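DSBA-like thioredoxin domain-containing protein (Nitrosomonas europaea, PDB 2IN3) is a putative disulfide isomerase of the DsbA family that probably acts as a thiol-disulfide oxidoreductase through a thioredoxin-like fold. Local coordinates at residues N30-Y35 with L39-M44; H66-V71 with Q77-E82; G125-D128 with A133-K136; A170-S175 with V181-T186. All blocks are in the same frame, centred on the assembly; numbering follows the deposited sequence.

Contact 1. Residues N30-Y35 with L39-M44; sequences NIRQEY and LTVKIM. With EDO (1,2-ethanediol), chain E.
One water molecule bridges Arg32 and Val41: it accepts from Arg32 NE at 2.8 Å and donates to the carbonyl O of Val41, also at 2.8 Å. The bridge links helix 19-35 to strand 40-45, the second and third elements of the beta-alpha-beta unit that opens this thioredoxin-like fold. The water sits in the plane of the guanidinium, at its edge. Thr40 and Lys42 pair through their backbones with strand 9-14, whereas the Val41 carbonyl meets water on this border strand. The alkyl part of the arginine does the apolar work, its CG lying 3.9 Å from Val41 CG1. Arg32 leaves the helix with CG beside its own backbone N and then bends at chi3 (63°), which folds the guanidinium back so that NE can reach the water. C1 of an ethanediol, probably from the crystallisation liquor, lies over one guanidinium face, and Phe112 of helix 111-123 packs on both Arg32 and Val41. Across the short connection to the strand, Leu39 N donates to Tyr35 O at 2.9 Å. The Tyr35 ring packs on helix 198-211, where its OH is hydrogen-bonded to Asp206; the part of this side chain nearest to Leu39 is CB, 4.3 Å from Leu39 CD1.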
loop_
_atom_site.group_PDB
_atom_site.type_symbol
_atom_site.label_atom_id
_atom_site.label_comp_id
_atom_site.label_asym_id
_atom_site.label_seq_id
_atom_site.Cartn_x
_atom_site.Cartn_y
_atom_site.Cartn_z
ATOM N N ASN A 30 -12.440 -0.050 -6.280
ATOM C CA ASN A 30 -13.760 -0.599 -6.589
ATOM C C ASN A 30 -14.310 -1.455 -5.459
ATOM O O ASN A 30 -15.487 -1.338 -5.097
ATOM C CB ASN A 30 -13.766 -1.380 -7.901
ATOM C CG ASN A 30 -15.200 -1.669 -8.387
ATOM O OD1 ASN A 30 -15.854 -2.622 -7.948
ATOM N ND2 ASN A 30 -15.708 -0.810 -9.270
ATOM N N ILE A 31 -13.445 -2.303 -4.885
ATOM C CA ILE A 31 -13.835 -3.147 -3.752
ATOM C C ILE A 31 -14.324 -2.276 -2.576
ATOM O O ILE A 31 -15.416 -2.498 -2.029
ATOM C CB ILE A 31 -12.658 -4.052 -3.313
ATOM C CG1 ILE A 31 -12.356 -5.096 -4.382
ATOM C CG2 ILE A 31 -12.997 -4.773 -1.971
ATOM C CD1 ILE A 31 -10.980 -5.823 -4.149
ATOM N N ARG A 32 -13.523 -1.283 -2.202
ATOM C CA ARG A 32 -13.948 -0.282 -1.184
ATOM C C ARG A 32 -15.251 0.379 -1.530
ATOM O O ARG A 32 -16.079 0.630 -0.659
ATOM C CB ARG A 32 -12.897 0.828 -0.998
ATOM C CG ARG A 32 -11.600 0.317 -0.422
ATOM C CD ARG A 32 -10.618 1.443 -0.248
ATOM N NE ARG A 32 -11.141 2.384 0.710
ATOM C CZ ARG A 32 -11.280 3.677 0.514
ATOM N NH1 ARG A 32 -10.903 4.247 -0.622
ATOM N NH2 ARG A 32 -11.785 4.399 1.474
ATOM N N GLN A 33 -15.436 0.734 -2.791
ATOM C CA GLN A 33 -16.666 1.410 -3.163
ATOM C C GLN A 33 -17.859 0.451 -3.010
ATOM O O GLN A 33 -18.899 0.865 -2.513
ATOM C CB GLN A 33 -16.568 1.981 -4.582
ATOM C CG GLN A 33 -15.624 3.217 -4.663
ATOM C CD GLN A 33 -15.276 3.672 -6.099
ATOM O OE1 GLN A 33 -15.380 2.897 -7.081
ATOM N NE2 GLN A 33 -14.836 4.930 -6.219
ATOM N N GLU A 34 -17.672 -0.822 -3.361
ATOM C CA GLU A 34 -18.779 -1.767 -3.446
ATOM C C GLU A 34 -19.100 -2.470 -2.121
ATOM O O GLU A 34 -20.282 -2.705 -1.798
ATOM C CB GLU A 34 -18.487 -2.801 -4.529
ATOM C CG GLU A 34 -19.733 -3.243 -5.247
ATOM C CD GLU A 34 -19.504 -4.422 -6.183
ATOM O OE1 GLU A 34 -20.464 -5.174 -6.369
ATOM O OE2 GLU A 34 -18.391 -4.577 -6.738
ATOM N N TYR A 35 -18.062 -2.785 -1.346
ATOM C CA TYR A 35 -18.222 -3.624 -0.163
ATOM C C TYR A 35 -18.196 -2.925 1.200
ATOM O O TYR A 35 -18.310 -3.600 2.228
ATOM C CB TYR A 35 -17.178 -4.741 -0.173
ATOM C CG TYR A 35 -17.371 -5.759 -1.282
ATOM C CD1 TYR A 35 -18.032 -6.967 -1.043
ATOM C CD2 TYR A 35 -16.899 -5.499 -2.568
ATOM C CE1 TYR A 35 -18.232 -7.906 -2.078
ATOM C CE2 TYR A 35 -17.082 -6.408 -3.597
ATOM C CZ TYR A 35 -17.724 -7.615 -3.348
ATOM O OH TYR A 35 -17.859 -8.510 -4.378
ATOM N N LEU A 39 -17.868 -4.785 4.844
ATOM C CA LEU A 39 -16.502 -5.041 5.297
ATOM C C LEU A 39 -15.831 -3.709 5.623
ATOM O O LEU A 39 -16.024 -2.730 4.905
ATOM C CB LEU A 39 -15.710 -5.758 4.189
ATOM C CG LEU A 39 -16.126 -7.187 3.828
ATOM C CD1 LEU A 39 -15.452 -7.666 2.539
ATOM C CD2 LEU A 39 -15.828 -8.146 5.005
ATOM N N THR A 40 -15.063 -3.638 6.710
ATOM C CA THR A 40 -14.277 -2.417 6.942
ATOM C C THR A 40 -12.920 -2.621 6.304
ATOM O O THR A 40 -12.184 -3.522 6.712
ATOM C CB THR A 40 -14.101 -2.093 8.423
ATOM O OG1 THR A 40 -15.391 -2.060 9.049
ATOM C CG2 THR A 40 -13.421 -0.718 8.587
ATOM N N VAL A 41 -12.605 -1.806 5.302
ATOM C CA VAL A 41 -11.409 -2.044 4.473
ATOM C C VAL A 41 -10.291 -1.168 5.018
ATOM O O VAL A 41 -10.460 0.049 5.148
ATOM C CB VAL A 41 -11.619 -1.796 2.944
ATOM C CG1 VAL A 41 -10.381 -2.269 2.189
ATOM C CG2 VAL A 41 -12.844 -2.582 2.399
ATOM N N LYS A 42 -9.181 -1.796 5.416
ATOM C CA LYS A 42 -8.096 -1.072 6.102
ATOM C C LYS A 42 -6.746 -1.448 5.490
ATOM O O LYS A 42 -6.639 -2.485 4.890
ATOM C CB LYS A 42 -8.097 -1.403 7.589
ATOM C CG LYS A 42 -9.342 -0.956 8.365
ATOM C CD LYS A 42 -9.327 -1.395 9.832
ATOM C CE LYS A 42 -8.310 -0.654 10.646
ATOM N NZ LYS A 42 -8.508 -0.907 12.125
ATOM N N ILE A 43 -5.720 -0.604 5.637
ATOM C CA ILE A 43 -4.402 -0.933 5.053
ATOM C C ILE A 43 -3.486 -1.378 6.185
ATOM O O ILE A 43 -3.463 -0.748 7.254
ATOM C CB ILE A 43 -3.743 0.271 4.305
ATOM C CG1 ILE A 43 -4.600 0.705 3.125
ATOM C CG2 ILE A 43 -2.316 -0.113 3.744
ATOM C CD1 ILE A 43 -3.993 1.857 2.314
HETATM N N MSE A 44 -2.759 -2.470 5.945
HETATM C CA MSE A 44 -1.656 -2.911 6.791
HETATM C C MSE A 44 -0.387 -2.858 5.916
HETATM O O MSE A 44 -0.109 -3.782 5.128
HETATM C CB MSE A 44 -1.908 -4.325 7.345
HETATM C CG MSE A 44 -1.033 -4.655 8.555
HETATM SE SE MSE A 44 -1.301 -6.484 9.213
HETATM C CE MSE A 44 -2.954 -6.176 10.205
HETATM C C1 EDO E . -14.712 4.171 -0.457
HETATM O O1 EDO E . -15.197 4.869 -1.601
HETATM C C2 EDO E . -15.881 3.772 0.444
HETATM O O2 EDO E . -17.081 3.838 -0.333
HETATM O O HOH W 1 -11.695 1.803 3.423
#

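Contact 2. Residues H66-V71 with Q77-E82; sequences HHWHSV and QPFTFE. With EDO (1,2-ethanediol), chain D; PO4 (phosphate ion), chain B.
After helix 58-75 the chain doubles back beside it as an irregular segment, which brings the CA atoms of Trp68 and Phe79 to 7.1 Å; nearer the turn, the CA atoms of Val71 and Gln77 are separated by 6.9 Å. This is the helical part of the DsbA-like fold, which supplements the thioredoxin core. The Phe79 ring lies over one face of the indole in an offset stack, 4.7 Å between its centroid and that of the five-membered ring, the planes tilted by 26°. Trp68 CB also sits over the Phe79 face as a CH-pi contact, while Val71 CG1 meets the edge of that ring at CZ, 3.5 Å away. Farther out, His69 and Phe81 form a second offset stack, almost parallel at 3°, with centroids 3.9 Å apart; the far face of Phe81 is covered by Phe79 CB. Tyr123 packs edge-to-face with both Trp68 and Phe79, and Trp22 does so with Phe79. Replacing Phe79 by alanine is likely to open a gap between Trp68 and Val71 and leave the indole without its stacking partner. Beside the indole edge, His67 ND1 donates to O1 of a phosphate, probably from the crystallisation liquor, at 2.9 Å; Ser19 OG also binds it. The packing of the loop on the helix probably rests mostly on aromatic and apolar contact, buried at Trp68 and more open at His69.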
loop_
_atom_site.group_PDB
_atom_site.type_symbol
_atom_site.label_atom_id
_atom_site.label_comp_id
_atom_site.label_asym_id
_atom_site.label_seq_id
_atom_site.Cartn_x
_atom_site.Cartn_y
_atom_site.Cartn_z
ATOM N N HIS A 66 11.045 -4.379 -15.283
ATOM C CA HIS A 66 10.251 -5.352 -16.015
ATOM C C HIS A 66 8.871 -5.458 -15.357
ATOM O O HIS A 66 7.858 -5.519 -16.062
ATOM C CB HIS A 66 10.927 -6.724 -16.057
ATOM C CG HIS A 66 10.027 -7.804 -16.575
ATOM N ND1 HIS A 66 9.500 -7.784 -17.851
ATOM C CD2 HIS A 66 9.538 -8.922 -15.980
ATOM C CE1 HIS A 66 8.735 -8.846 -18.024
ATOM N NE2 HIS A 66 8.742 -9.552 -16.905
ATOM N N HIS A 67 8.837 -5.453 -14.013
ATOM C CA HIS A 67 7.557 -5.472 -13.290
ATOM C C HIS A 67 6.709 -4.245 -13.657
ATOM O O HIS A 67 5.519 -4.382 -13.914
ATOM C CB HIS A 67 7.738 -5.595 -11.756
ATOM C CG HIS A 67 8.234 -6.945 -11.333
ATOM N ND1 HIS A 67 8.814 -7.186 -10.106
ATOM C CD2 HIS A 67 8.271 -8.122 -12.002
ATOM C CE1 HIS A 67 9.188 -8.456 -10.035
ATOM N NE2 HIS A 67 8.874 -9.047 -11.177
ATOM N N TRP A 68 7.327 -3.060 -13.717
ATOM C CA TRP A 68 6.606 -1.840 -14.074
ATOM C C TRP A 68 5.989 -1.951 -15.471
ATOM O O TRP A 68 4.815 -1.684 -15.670
ATOM C CB TRP A 68 7.535 -0.622 -14.073
ATOM C CG TRP A 68 8.041 -0.168 -12.741
ATOM C CD1 TRP A 68 8.082 -0.892 -11.553
ATOM C CD2 TRP A 68 8.657 1.086 -12.468
ATOM N NE1 TRP A 68 8.669 -0.143 -10.576
ATOM C CE2 TRP A 68 9.018 1.084 -11.094
ATOM C CE3 TRP A 68 8.919 2.232 -13.245
ATOM C CZ2 TRP A 68 9.626 2.183 -10.471
ATOM C CZ3 TRP A 68 9.533 3.337 -12.619
ATOM C CH2 TRP A 68 9.895 3.291 -11.248
ATOM N N HIS A 69 6.785 -2.344 -16.450
ATOM C CA HIS A 69 6.241 -2.601 -17.780
ATOM C C HIS A 69 5.061 -3.604 -17.752
ATOM O O HIS A 69 4.020 -3.332 -18.349
ATOM C CB HIS A 69 7.353 -3.066 -18.699
ATOM C CG HIS A 69 8.324 -1.985 -19.065
ATOM N ND1 HIS A 69 7.993 -0.955 -19.913
ATOM C CD2 HIS A 69 9.615 -1.783 -18.717
ATOM C CE1 HIS A 69 9.051 -0.178 -20.101
ATOM N NE2 HIS A 69 10.045 -0.653 -19.378
ATOM N N SER A 70 5.208 -4.745 -17.056
ATOM C CA SER A 70 4.116 -5.715 -16.929
ATOM C C SER A 70 2.867 -5.109 -16.356
ATOM O O SER A 70 1.776 -5.366 -16.879
ATOM C CB SER A 70 4.480 -6.942 -16.075
ATOM O OG SER A 70 5.618 -7.578 -16.581
ATOM N N VAL A 71 3.028 -4.339 -15.277
ATOM C CA VAL A 71 1.900 -3.669 -14.609
ATOM C C VAL A 71 1.235 -2.691 -15.588
ATOM O O VAL A 71 0.005 -2.670 -15.749
ATOM C CB VAL A 71 2.354 -2.920 -13.338
ATOM C CG1 VAL A 71 1.183 -2.059 -12.783
ATOM C CG2 VAL A 71 2.792 -3.897 -12.280
ATOM N N GLN A 77 -2.049 1.276 -15.578
ATOM C CA GLN A 77 -1.598 2.245 -14.569
ATOM C C GLN A 77 -0.309 2.906 -15.062
ATOM O O GLN A 77 0.510 2.238 -15.674
ATOM C CB GLN A 77 -1.391 1.605 -13.201
ATOM C CG GLN A 77 -2.696 1.264 -12.478
ATOM C CD GLN A 77 -3.402 2.520 -11.975
ATOM O OE1 GLN A 77 -4.110 3.175 -12.719
ATOM N NE2 GLN A 77 -3.237 2.828 -10.706
ATOM N N PRO A 78 -0.188 4.238 -14.885
ATOM C CA PRO A 78 0.929 4.967 -15.516
ATOM C C PRO A 78 2.270 4.800 -14.761
ATOM O O PRO A 78 2.294 4.646 -13.536
ATOM C CB PRO A 78 0.449 6.427 -15.465
ATOM C CG PRO A 78 -0.421 6.467 -14.199
ATOM C CD PRO A 78 -1.118 5.143 -14.167
ATOM N N PHE A 79 3.371 4.851 -15.515
ATOM C CA PHE A 79 4.730 4.917 -14.961
ATOM C C PHE A 79 5.521 5.859 -15.856
ATOM O O PHE A 79 5.294 5.890 -17.051
ATOM C CB PHE A 79 5.439 3.544 -15.011
ATOM C CG PHE A 79 4.803 2.469 -14.150
ATOM C CD1 PHE A 79 5.355 2.138 -12.909
ATOM C CD2 PHE A 79 3.710 1.745 -14.617
ATOM C CE1 PHE A 79 4.823 1.122 -12.128
ATOM C CE2 PHE A 79 3.133 0.739 -13.834
ATOM C CZ PHE A 79 3.673 0.430 -12.592
ATOM N N THR A 80 6.441 6.619 -15.270
ATOM C CA THR A 80 7.399 7.419 -16.033
ATOM C C THR A 80 8.691 6.641 -16.118
ATOM O O THR A 80 9.373 6.435 -15.119
ATOM C CB THR A 80 7.641 8.782 -15.391
ATOM O OG1 THR A 80 6.378 9.389 -15.147
ATOM C CG2 THR A 80 8.461 9.679 -16.320
ATOM N N PHE A 81 8.981 6.141 -17.316
ATOM C CA PHE A 81 10.093 5.235 -17.490
ATOM C C PHE A 81 11.371 6.003 -17.747
ATOM O O PHE A 81 12.453 5.533 -17.401
ATOM C CB PHE A 81 9.813 4.249 -18.634
ATOM C CG PHE A 81 8.810 3.212 -18.280
ATOM C CD1 PHE A 81 9.148 2.158 -17.468
ATOM C CD2 PHE A 81 7.499 3.308 -18.731
ATOM C CE1 PHE A 81 8.205 1.197 -17.128
ATOM C CE2 PHE A 81 6.556 2.345 -18.388
ATOM C CZ PHE A 81 6.909 1.300 -17.585
ATOM N N GLU A 82 11.240 7.182 -18.353
ATOM C CA GLU A 82 12.400 8.015 -18.684
ATOM C C GLU A 82 13.121 8.409 -17.388
ATOM O O GLU A 82 12.514 8.971 -16.480
ATOM C CB GLU A 82 11.968 9.265 -19.457
ATOM C CG GLU A 82 11.442 9.018 -20.877
ATOM C CD GLU A 82 10.070 8.327 -20.909
ATOM O OE1 GLU A 82 9.279 8.459 -19.925
ATOM O OE2 GLU A 82 9.794 7.647 -21.931
HETATM C C1 EDO D . 4.109 -8.043 -20.081
HETATM O O1 EDO D . 5.267 -7.458 -19.476
HETATM C C2 EDO D . 3.630 -9.198 -19.232
HETATM O O2 EDO D . 4.816 -9.879 -18.829
HETATM P P PO4 B . 8.201 -4.701 -7.502
HETATM O O1 PO4 B . 9.425 -5.038 -8.304
HETATM O O2 PO4 B . 8.444 -4.760 -6.009
HETATM O O3 PO4 B . 7.710 -3.346 -7.911
HETATM O O4 PO4 B . 7.178 -5.797 -7.787
#

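Contact 3. Residues G125-D128 with A133-K136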
loop_
_atom_site.group_PDB
_atom_site.type_symbol
_atom_site.label_atom_id
_atom_site.label_comp_id
_atom_site.label_asym_id
_atom_site.label_seq_id
_atom_site.Cartn_x
_atom_site.Cartn_y
_atom_site.Cartn_z
ATOM N N GLY A 125 5.504 10.726 -10.719
ATOM C CA GLY A 125 6.201 11.964 -10.373
ATOM C C GLY A 125 7.709 11.777 -10.266
ATOM O O GLY A 125 8.457 12.749 -10.339
ATOM N N GLN A 126 8.150 10.525 -10.076
ATOM C CA GLN A 126 9.567 10.201 -9.821
ATOM C C GLN A 126 10.083 10.883 -8.563
ATOM O O GLN A 126 11.253 11.308 -8.489
ATOM C CB GLN A 126 10.432 10.552 -11.037
ATOM C CG GLN A 126 9.974 9.841 -12.283
ATOM C CD GLN A 126 10.965 9.893 -13.405
ATOM O OE1 GLN A 126 11.445 10.956 -13.759
ATOM N NE2 GLN A 126 11.267 8.741 -13.985
ATOM N N GLU A 127 9.200 11.038 -7.584
ATOM C CA GLU A 127 9.567 11.737 -6.371
ATOM C C GLU A 127 10.135 10.728 -5.388
ATOM O O GLU A 127 9.766 9.551 -5.424
ATOM C CB GLU A 127 8.367 12.447 -5.776
ATOM C CG GLU A 127 7.733 13.430 -6.719
ATOM C CD GLU A 127 6.646 14.245 -6.060
ATOM O OE1 GLU A 127 6.544 14.235 -4.822
ATOM O OE2 GLU A 127 5.875 14.890 -6.787
ATOM N N ASP A 128 11.051 11.186 -4.542
ATOM C CA ASP A 128 11.663 10.310 -3.562
ATOM C C ASP A 128 10.746 10.246 -2.353
ATOM O O ASP A 128 10.877 11.018 -1.399
ATOM C CB ASP A 128 13.067 10.792 -3.188
ATOM C CG ASP A 128 13.842 9.764 -2.368
ATOM O OD1 ASP A 128 13.293 8.675 -2.068
ATOM O OD2 ASP A 128 15.013 10.055 -2.028
ATOM N N ALA A 133 10.061 15.360 3.414
ATOM C CA ALA A 133 9.724 16.550 2.638
ATOM C C ALA A 133 8.659 16.213 1.602
ATOM O O ALA A 133 7.661 16.930 1.458
ATOM C CB ALA A 133 10.978 17.140 1.976
ATOM N N ILE A 134 8.852 15.090 0.915
ATOM C CA ILE A 134 7.890 14.620 -0.056
ATOM C C ILE A 134 6.569 14.185 0.585
ATOM O O ILE A 134 5.485 14.615 0.144
ATOM C CB ILE A 134 8.504 13.502 -0.956
ATOM C CG1 ILE A 134 9.778 14.022 -1.660
ATOM C CG2 ILE A 134 7.472 12.972 -1.950
ATOM C CD1 ILE A 134 9.553 15.232 -2.564
ATOM N N LEU A 135 6.654 13.365 1.636
ATOM C CA LEU A 135 5.470 12.823 2.293
ATOM C C LEU A 135 4.543 13.895 2.897
ATOM O O LEU A 135 3.312 13.794 2.771
ATOM C CB LEU A 135 5.872 11.776 3.350
ATOM C CG LEU A 135 6.536 10.494 2.789
ATOM C CD1 LEU A 135 7.111 9.627 3.914
ATOM C CD2 LEU A 135 5.573 9.677 1.890
ATOM N N LYS A 136 5.120 14.898 3.558
ATOM C CA LYS A 136 4.325 15.960 4.196
ATOM C C LYS A 136 3.577 16.818 3.171
ATOM O O LYS A 136 2.444 17.267 3.400
ATOM C CB LYS A 136 5.192 16.815 5.143
ATOM C CG LYS A 136 6.174 17.749 4.437
ATOM C CD LYS A 136 7.059 18.480 5.441
ATOM C CE LYS A 136 7.983 19.494 4.762
ATOM N NZ LYS A 136 9.075 19.869 5.728
#
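Ile134 presents its two branches to different parts of the loop 125-128, with Glu127 crossing it obliquely. CG2 of Ile134 lies 3.3 Å from the carboxylate oxygen OE1 of Glu127, while CG1 of the same isoleucine presses against the backbone O of Asp128 at 3.2 Å. The split follows from chi1 (-57°): it sets CG2 opposite the backbone N and CG1 beside that N, opposite the carbonyl carbon, so both prongs of the branch are used. Glu127 runs extended beyond CG, laying its carboxylate beside the methyl groups, and its CB also approaches Ile134 CG2 at 4.0 Å. OE1 is buried here against hydrocarbon without a hydrogen-bond partner in the model; a long, weak ion pair with Lys137 may partly offset its charge. Cut back to alanine, Ile134 would keep CB near Asp128 O, but the CG2 and CG1 contacts would go, which is likely to leave the Glu127 carboxylate freer to turn. Asp128 directs its own carboxylate to the chain ahead, OD2 bonding to Gln131 NE2. The contact lies in the short connection between helices 111-123 and 132-141, at the surface: Glu127 packs back on Ala121 of helix 111-123, and Leu135, next to Ile134 on helix 132-141, reaches Ile118 of helix 111-123 and Phe149 and Phe153 of helix 146-154.

Contact 4. Residues A170-S175 with V181-T186; sequences AQWGIS and VVESGT
Val181 receives two side chains, one on each methyl: Trp172 CZ3 stands 4.0 Å from its CG1, and Ile174 CD1 lies 3.9 Å from its CG2. With chi1 at 171°, CG1 of Val181 is opposite the backbone N and CG2 beside it, which spreads the methyls between the indole and the isoleucine. Two residues along the strand, Glu183 brings OE2 to within 4.0 Å of Trp172 CZ2, its carboxylate plane turned 88° from the indole. The other carboxylate oxygen, OE1, is hydrogen-bonded to Trp11 NE1 on strand 9-14, and this holds the head of Glu183 beside the tryptophan. Trp172 comes just after helix 156-171, which ends in a Schellman motif, in which Gly173 has positive phi (69°); one of the motif's two bonds back into the last turn is Gly173 N to Ala170 O, 2.9 Å. From there the chain runs to strand 179-184 of the thioredoxin-like sheet. Strand 9-14 lies next to strand 179-184 in the sheet: Val181 pairs through its backbone with Trp11 and Glu183 with Val9, while Ile13 touches Trp172, Ile174 and Val181. Trp11 also packs edge-to-face against Trp172, and from strand 187-192 Arg188 reaches both Trp172 and Glu183.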
loop_
_atom_site.group_PDB
_atom_site.type_symbol
_atom_site.label_atom_id
_atom_site.label_comp_id
_atom_site.label_asym_id
_atom_site.label_seq_id
_atom_site.Cartn_x
_atom_site.Cartn_y
_atom_site.Cartn_z
ATOM N N ALA A 170 4.486 -10.855 8.440
ATOM C CA ALA A 170 5.382 -12.013 8.461
ATOM C C ALA A 170 4.760 -13.173 9.221
ATOM O O ALA A 170 4.799 -14.319 8.760
ATOM C CB ALA A 170 6.736 -11.640 9.071
ATOM N N GLN A 171 4.173 -12.872 10.374
ATOM C CA GLN A 171 3.546 -13.876 11.242
ATOM C C GLN A 171 2.386 -14.574 10.529
ATOM O O GLN A 171 2.203 -15.802 10.654
ATOM C CB GLN A 171 3.129 -13.233 12.577
ATOM C CG GLN A 171 2.212 -14.061 13.486
ATOM C CD GLN A 171 1.069 -13.217 14.068
ATOM O OE1 GLN A 171 1.260 -12.048 14.455
ATOM N NE2 GLN A 171 -0.129 -13.807 14.127
ATOM N N TRP A 172 1.638 -13.804 9.748
ATOM C CA TRP A 172 0.538 -14.338 8.965
ATOM C C TRP A 172 0.984 -15.140 7.735
ATOM O O TRP A 172 0.144 -15.633 6.989
ATOM C CB TRP A 172 -0.404 -13.226 8.515
ATOM C CG TRP A 172 -1.198 -12.605 9.604
ATOM C CD1 TRP A 172 -1.210 -12.954 10.927
ATOM C CD2 TRP A 172 -2.137 -11.540 9.457
ATOM N NE1 TRP A 172 -2.076 -12.136 11.618
ATOM C CE2 TRP A 172 -2.671 -11.273 10.734
ATOM C CE3 TRP A 172 -2.571 -10.768 8.364
ATOM C CZ2 TRP A 172 -3.621 -10.265 10.952
ATOM C CZ3 TRP A 172 -3.517 -9.787 8.582
ATOM C CH2 TRP A 172 -4.030 -9.540 9.870
ATOM N N GLY A 173 2.290 -15.231 7.505
ATOM C CA GLY A 173 2.821 -15.996 6.376
ATOM C C GLY A 173 2.567 -15.426 4.984
ATOM O O GLY A 173 2.556 -16.180 4.002
ATOM N N ILE A 174 2.384 -14.109 4.871
ATOM C CA ILE A 174 2.045 -13.518 3.568
ATOM C C ILE A 174 3.246 -13.568 2.609
ATOM O O ILE A 174 4.292 -12.998 2.890
ATOM C CB ILE A 174 1.524 -12.056 3.683
ATOM C CG1 ILE A 174 0.436 -11.904 4.762
ATOM C CG2 ILE A 174 1.052 -11.521 2.314
ATOM C CD1 ILE A 174 -0.859 -12.647 4.506
ATOM N N SER A 175 3.073 -14.224 1.463
ATOM C CA SER A 175 4.206 -14.494 0.560
ATOM C C SER A 175 4.187 -13.658 -0.730
ATOM O O SER A 175 5.185 -13.601 -1.464
ATOM C CB SER A 175 4.280 -15.984 0.214
ATOM O OG SER A 175 3.134 -16.375 -0.533
ATOM N N VAL A 181 -6.710 -10.048 3.268
ATOM C CA VAL A 181 -7.055 -10.957 4.362
ATOM C C VAL A 181 -8.298 -10.434 5.060
ATOM O O VAL A 181 -8.352 -9.253 5.442
ATOM C CB VAL A 181 -5.895 -11.070 5.413
ATOM C CG1 VAL A 181 -6.368 -11.843 6.667
ATOM C CG2 VAL A 181 -4.695 -11.758 4.807
ATOM N N VAL A 182 -9.283 -11.313 5.243
ATOM C CA VAL A 182 -10.418 -11.002 6.108
ATOM C C VAL A 182 -10.156 -11.471 7.545
ATOM O O VAL A 182 -9.759 -12.609 7.794
ATOM C CB VAL A 182 -11.759 -11.597 5.589
ATOM C CG1 VAL A 182 -12.901 -11.222 6.541
ATOM C CG2 VAL A 182 -12.078 -11.084 4.177
ATOM N N GLU A 183 -10.356 -10.563 8.484
ATOM C CA GLU A 183 -10.228 -10.883 9.887
ATOM C C GLU A 183 -11.599 -10.685 10.493
ATOM O O GLU A 183 -12.174 -9.587 10.447
ATOM C CB GLU A 183 -9.192 -9.971 10.549
ATOM C CG GLU A 183 -8.958 -10.276 12.005
ATOM C CD GLU A 183 -7.668 -9.678 12.527
ATOM O OE1 GLU A 183 -7.420 -8.464 12.303
ATOM O OE2 GLU A 183 -6.908 -10.438 13.176
ATOM N N SER A 184 -12.128 -11.768 11.038
ATOM C CA SER A 184 -13.433 -11.737 11.649
ATOM C C SER A 184 -13.329 -12.430 13.008
ATOM O O SER A 184 -13.110 -13.649 13.089
ATOM C CB SER A 184 -14.464 -12.416 10.747
ATOM O OG SER A 184 -15.722 -12.423 11.387
ATOM N N GLY A 185 -13.438 -11.628 14.065
ATOM C CA GLY A 185 -13.337 -12.125 15.436
ATOM C C GLY A 185 -11.939 -12.665 15.623
ATOM O O GLY A 185 -10.959 -11.966 15.381
ATOM N N THR A 186 -11.867 -13.936 15.986
ATOM C CA THR A 186 -10.605 -14.638 16.208
ATOM C C THR A 186 -9.958 -15.163 14.907
ATOM O O THR A 186 -8.780 -15.542 14.905
ATOM C CB THR A 186 -10.838 -15.765 17.275
ATOM O OG1 THR A 186 -10.627 -15.216 18.581
ATOM C CG2 THR A 186 -9.935 -16.998 17.086
#

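How the contacts relate
From the N terminus, contact 1 closes the short turn between helix 19-35 and strand 40-45. Contact 2 follows, folding the loop after helix 58-75 back on that helix; contact 3 closes the link into helix 132-141, and contact 4 joins the end of helix 156-171 to strand 179-184. All four lie in series, none nesting or crossing. Contacts 1 and 4 both reach the sheet and touch beside it, where Met44 CE lies 3.5 Å from Trp172 CH2. Contacts 2 and 3 adjoin among the helices through a probable hydrogen bond from Gln126 NE2 to Glu82 O, 2.8 Å. Contacts 3 and 4, with centres about 31 Å apart, lie on opposite sides of the chain's centre.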